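PDB 6A6E: cysteine desulfurase from Fervidobacterium islandicum, which catalyses the pyridoxal-phosphate-dependent removal of sulfur from L-cysteine, leaving L-alanine, with the sulfur probably passed on for iron-sulfur cluster assembly. Local coordinates for residues Leu168-Lys171 / Glu172-Asn176; Val412-Glu415 / Gly416-Ile420. All coordinates share one frame; numbering follows the deposited sequence.

How the contacts relate
Contacts 1 and 2 are both local, each between residues three to five apart, one at the end of a helix and one within another, and their nearest atoms lie about 32 Å apart. Contact 1, at the surface, is the carboxyl end of helix 164-173, where the regular bonding runs out and the chain leaves the helix at Ile174, ahead of a proline; its one buried residue faces the seven-stranded sheet. Contact 2 lies within helix 407-423, where the bonding ladder is unbroken and half of the touching residues are buried, with the leucines and Ile414 packed on two other helices and Leu413 also on a strand of the six-stranded sheet. Carbonyl groups finding their last partners dominate the first; leucine and isoleucine packing dominates the second.

Contact 1. Residues Leu168-Lys171 / Glu172-Asn176; sequences LKTK and ESIPN
Ile174 N donates to Thr170 O over a short 2.6 Å, nearly straight at 164°, and this closes the last turn of helix 164-173 just as Ile174 leaves helical backbone angles. One residue earlier, Lys169 O is held loosely, with weak bonds from both Glu172 N, at 3.1 Å, and Ser173 N. One residue beyond Thr170, Lys171 O meets a proline, which has no N-H to give; Pro175 CA instead approaches it at 3.1 Å in a C-H...O contact.

On the inner face, Thr170 and Ile174 run alongside each other in the same direction, with Thr170 CG2 4.0 Å from Ile174 CG1. Thr170 divides its two branches: the methyl serves this apolar contact, while OG1, beside the backbone N, bonds to Ser166 O one turn back. Both residues rest on strands 125-129 and 150-154, Thr170 packing against Leu127 and Ile154, and Ile174 against Ala152.

Lys171 follows the chain past the helix end. Its CG stands anti to the backbone N (chi1 160°), and a bend at chi2 (74°) brings CD within 3.6 Å of Pro175 O, before NZ reaches its hydrogen-bond acceptor, Thr201 O. Replacing this lysine with an alanine would probably leave Thr201 O without that donor and uncover the flank of Pro175. Glu172, on the solvent side, sets CB 3.4 Å from Lys169 O.

A helix ending in this way has carbonyls with fewer amide partners; the C-H donor of Pro175 may partly compensate for Lys171 O, and the positive charge of Lys171 probably suits the negative end of the helix dipole.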
loop_
_atom_site.group_PDB
_atom_site.type_symbol
_atom_site.label_atom_id
_atom_site.label_comp_id
_atom_site.label_asym_id
_atom_site.label_seq_id
_atom_site.Cartn_x
_atom_site.Cartn_y
_atom_site.Cartn_z
ATOM N N LEU A 168 -7.967 35.499 4.934
ATOM C CA LEU A 168 -7.699 36.843 4.318
ATOM C C LEU A 168 -6.529 37.600 4.924
ATOM O O LEU A 168 -5.758 38.174 4.171
ATOM C CB LEU A 168 -8.939 37.728 4.367
ATOM C CG LEU A 168 -10.104 37.096 3.607
ATOM C CD1 LEU A 168 -11.434 37.761 3.919
ATOM C CD2 LEU A 168 -9.813 37.102 2.114
ATOM N N LYS A 169 -6.380 37.590 6.256
ATOM C CA LYS A 169 -5.177 38.195 6.886
ATOM C C LYS A 169 -3.840 37.531 6.530
ATOM O O LYS A 169 -2.809 38.203 6.283
ATOM C CB LYS A 169 -5.317 38.221 8.401
ATOM C CG LYS A 169 -5.869 39.552 8.905
ATOM C CD LYS A 169 -5.220 40.005 10.217
ATOM C CE LYS A 169 -5.821 39.319 11.447
ATOM N NZ LYS A 169 -5.243 39.858 12.715
ATOM N N THR A 170 -3.837 36.203 6.482
ATOM C CA THR A 170 -2.609 35.513 6.048
ATOM C C THR A 170 -2.103 35.968 4.678
ATOM O O THR A 170 -0.908 36.081 4.464
ATOM C CB THR A 170 -2.816 34.006 6.006
ATOM O OG1 THR A 170 -3.265 33.576 7.299
ATOM C CG2 THR A 170 -1.499 33.295 5.581
ATOM N N LYS A 171 -3.016 36.221 3.759
ATOM C CA LYS A 171 -2.670 36.660 2.394
ATOM C C LYS A 171 -1.941 37.989 2.341
ATOM O O LYS A 171 -1.157 38.212 1.446
ATOM C CB LYS A 171 -3.941 36.744 1.526
ATOM C CG LYS A 171 -3.897 37.595 0.257
ATOM C CD LYS A 171 -3.126 37.005 -0.920
ATOM C CE LYS A 171 -3.492 37.745 -2.210
ATOM N NZ LYS A 171 -4.942 37.557 -2.557
ATOM N N GLU A 172 -2.203 38.864 3.300
ATOM C CA GLU A 172 -1.447 40.122 3.403
ATOM C C GLU A 172 -0.021 39.856 3.749
ATOM O O GLU A 172 0.895 40.371 3.127
ATOM C CB GLU A 172 -2.060 41.002 4.475
ATOM C CG GLU A 172 -3.485 41.382 4.154
ATOM C CD GLU A 172 -4.078 42.284 5.211
ATOM O OE1 GLU A 172 -3.409 42.544 6.253
ATOM O OE2 GLU A 172 -5.216 42.736 4.984
ATOM N N SER A 173 0.152 38.990 4.724
ATOM C CA SER A 173 1.450 38.582 5.249
ATOM C C SER A 173 2.271 37.569 4.368
ATOM O O SER A 173 3.511 37.648 4.240
ATOM C CB SER A 173 1.122 37.973 6.594
ATOM O OG SER A 173 2.292 37.706 7.272
ATOM N N ILE A 174 1.586 36.606 3.754
ATOM C CA ILE A 174 2.233 35.644 2.846
ATOM C C ILE A 174 1.510 35.777 1.532
ATOM O O ILE A 174 0.580 35.024 1.260
ATOM C CB ILE A 174 2.043 34.174 3.327
ATOM C CG1 ILE A 174 2.401 34.006 4.809
ATOM C CG2 ILE A 174 2.806 33.198 2.417
ATOM C CD1 ILE A 174 3.878 33.935 5.095
ATOM N N PRO A 175 1.870 36.768 0.713
ATOM C CA PRO A 175 0.967 37.036 -0.441
ATOM C C PRO A 175 1.029 36.086 -1.620
ATOM O O PRO A 175 0.031 35.931 -2.315
ATOM C CB PRO A 175 1.432 38.415 -0.910
ATOM C CG PRO A 175 2.828 38.525 -0.385
ATOM C CD PRO A 175 2.796 37.881 0.948
ATOM N N ASN A 176 2.186 35.470 -1.849
ATOM C CA ASN A 176 2.406 34.641 -3.050
ATOM C C ASN A 176 3.008 33.253 -2.702
ATOM O O ASN A 176 4.088 32.896 -3.156
ATOM C CB ASN A 176 3.311 35.430 -4.019
ATOM C CG ASN A 176 3.360 34.829 -5.417
ATOM O OD1 ASN A 176 2.396 34.213 -5.928
ATOM N ND2 ASN A 176 4.509 35.010 -6.064
#

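Contact 2. Residues Val412-Glu415 / Gly416-Ile420; sequences VLIE and GLKYI
Leu413 and Leu417, one turn apart, meet with CD1 of Leu413 4.2 Å from CG of Leu417, and CG of Leu417 also sits 3.5 Å from Leu413 O. Beside them Lys418 crosses Ile414 obliquely. Its CG lies beside its own backbone N (chi1 -80°), which sends the extended chain back along the helix, with CG 3.6 Å from Ile414 O and NZ 4.0 Å from Ile414 CG2. Lysine suits this exposed edge, since its methylenes cover the backbone while the ammonium ends at the exposed side, beside the Ile414 methyl.

Four backbone bonds set this spacing, from the amides of residues 416 to 419 to the carbonyls four residues earlier; Gly416 N to Val412 O is 2.9 Å, and Tyr419 N to Glu415 O is nearly straight at 171°.

Farther out, Leu413 touches Leu362 and Leu417 touches Val358, both of helix 355-366, and Ile414 and Leu417 share Met326 of helix 308-327. Tyr419 makes an edge-to-face contact with the ring of Phe366, which Glu415 also touches. The result is an amphipathic alpha-helix, with Leu413, Ile414 and Leu417 buried, Glu415 and Lys418 exposed; it packs beside the six-stranded sheet in what is probably the smaller, C-terminal domain of a fold-type I pyridoxal-phosphate enzyme.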
loop_
_atom_site.group_PDB
_atom_site.type_symbol
_atom_site.label_atom_id
_atom_site.label_comp_id
_atom_site.label_asym_id
_atom_site.label_seq_id
_atom_site.Cartn_x
_atom_site.Cartn_y
_atom_site.Cartn_z
ATOM N N VAL A 412 -26.105 6.774 24.485
ATOM C CA VAL A 412 -25.200 5.962 25.296
ATOM C C VAL A 412 -23.906 6.694 25.661
ATOM O O VAL A 412 -23.436 6.587 26.817
ATOM C CB VAL A 412 -24.922 4.579 24.670
ATOM C CG1 VAL A 412 -23.984 3.736 25.538
ATOM C CG2 VAL A 412 -26.234 3.844 24.436
ATOM N N LEU A 413 -23.308 7.431 24.697
ATOM C CA LEU A 413 -22.097 8.185 24.976
ATOM C C LEU A 413 -22.382 9.158 26.129
ATOM O O LEU A 413 -21.599 9.265 27.073
ATOM C CB LEU A 413 -21.609 8.950 23.734
ATOM C CG LEU A 413 -20.556 10.029 23.996
ATOM C CD1 LEU A 413 -19.274 9.388 24.496
ATOM C CD2 LEU A 413 -20.269 10.881 22.788
ATOM N N ILE A 414 -23.494 9.876 26.036
ATOM C CA ILE A 414 -23.866 10.940 27.027
ATOM C C ILE A 414 -24.073 10.306 28.419
ATOM O O ILE A 414 -23.510 10.800 29.413
ATOM C CB ILE A 414 -25.107 11.745 26.588
ATOM C CG1 ILE A 414 -24.836 12.514 25.275
ATOM C CG2 ILE A 414 -25.551 12.759 27.650
ATOM C CD1 ILE A 414 -23.764 13.581 25.300
ATOM N N GLU A 415 -24.812 9.198 28.472
ATOM C CA GLU A 415 -25.042 8.446 29.703
ATOM C C GLU A 415 -23.685 8.038 30.303
ATOM O O GLU A 415 -23.451 8.142 31.512
ATOM C CB GLU A 415 -25.896 7.186 29.419
ATOM C CG GLU A 415 -25.992 6.205 30.579
ATOM C CD GLU A 415 -26.701 4.885 30.227
ATOM O OE1 GLU A 415 -27.431 4.822 29.209
ATOM O OE2 GLU A 415 -26.537 3.889 30.980
ATOM N N GLY A 416 -22.780 7.550 29.447
ATOM C CA GLY A 416 -21.433 7.211 29.872
ATOM C C GLY A 416 -20.667 8.339 30.498
ATOM O O GLY A 416 -20.007 8.149 31.554
ATOM N N LEU A 417 -20.721 9.514 29.879
ATOM C CA LEU A 417 -19.967 10.620 30.373
ATOM C C LEU A 417 -20.506 11.082 31.758
ATOM O O LEU A 417 -19.734 11.527 32.617
ATOM C CB LEU A 417 -20.037 11.812 29.392
ATOM C CG LEU A 417 -19.239 11.606 28.069
ATOM C CD1 LEU A 417 -19.366 12.792 27.116
ATOM C CD2 LEU A 417 -17.772 11.322 28.325
ATOM N N LYS A 418 -21.834 11.070 31.903
ATOM C CA LYS A 418 -22.459 11.465 33.184
ATOM C C LYS A 418 -21.978 10.588 34.310
ATOM O O LYS A 418 -21.643 11.106 35.373
ATOM C CB LYS A 418 -23.968 11.385 33.059
ATOM C CG LYS A 418 -24.463 12.617 32.364
ATOM C CD LYS A 418 -25.927 12.500 31.983
ATOM C CE LYS A 418 -26.465 13.874 31.659
ATOM N NZ LYS A 418 -27.698 13.732 30.879
ATOM N N TYR A 419 -21.972 9.269 34.049
ATOM C CA TYR A 419 -21.438 8.256 34.927
ATOM C C TYR A 419 -20.022 8.521 35.323
ATOM O O TYR A 419 -19.640 8.300 36.497
ATOM C CB TYR A 419 -21.498 6.879 34.266
ATOM C CG TYR A 419 -20.922 5.785 35.127
ATOM C CD1 TYR A 419 -19.551 5.589 35.210
ATOM C CD2 TYR A 419 -21.758 4.959 35.887
ATOM C CE1 TYR A 419 -19.024 4.612 36.025
ATOM C CE2 TYR A 419 -21.243 3.967 36.694
ATOM C CZ TYR A 419 -19.883 3.810 36.761
ATOM O OH TYR A 419 -19.364 2.838 37.562
ATOM N N ILE A 420 -19.203 8.908 34.341
ATOM C CA ILE A 420 -17.782 9.169 34.608
ATOM C C ILE A 420 -17.660 10.404 35.530
ATOM O O ILE A 420 -16.787 10.445 36.406
ATOM C CB ILE A 420 -16.926 9.348 33.298
ATOM C CG1 ILE A 420 -16.780 8.006 32.582
ATOM C CG2 ILE A 420 -15.532 9.890 33.634
ATOM C CD1 ILE A 420 -16.517 8.092 31.109
#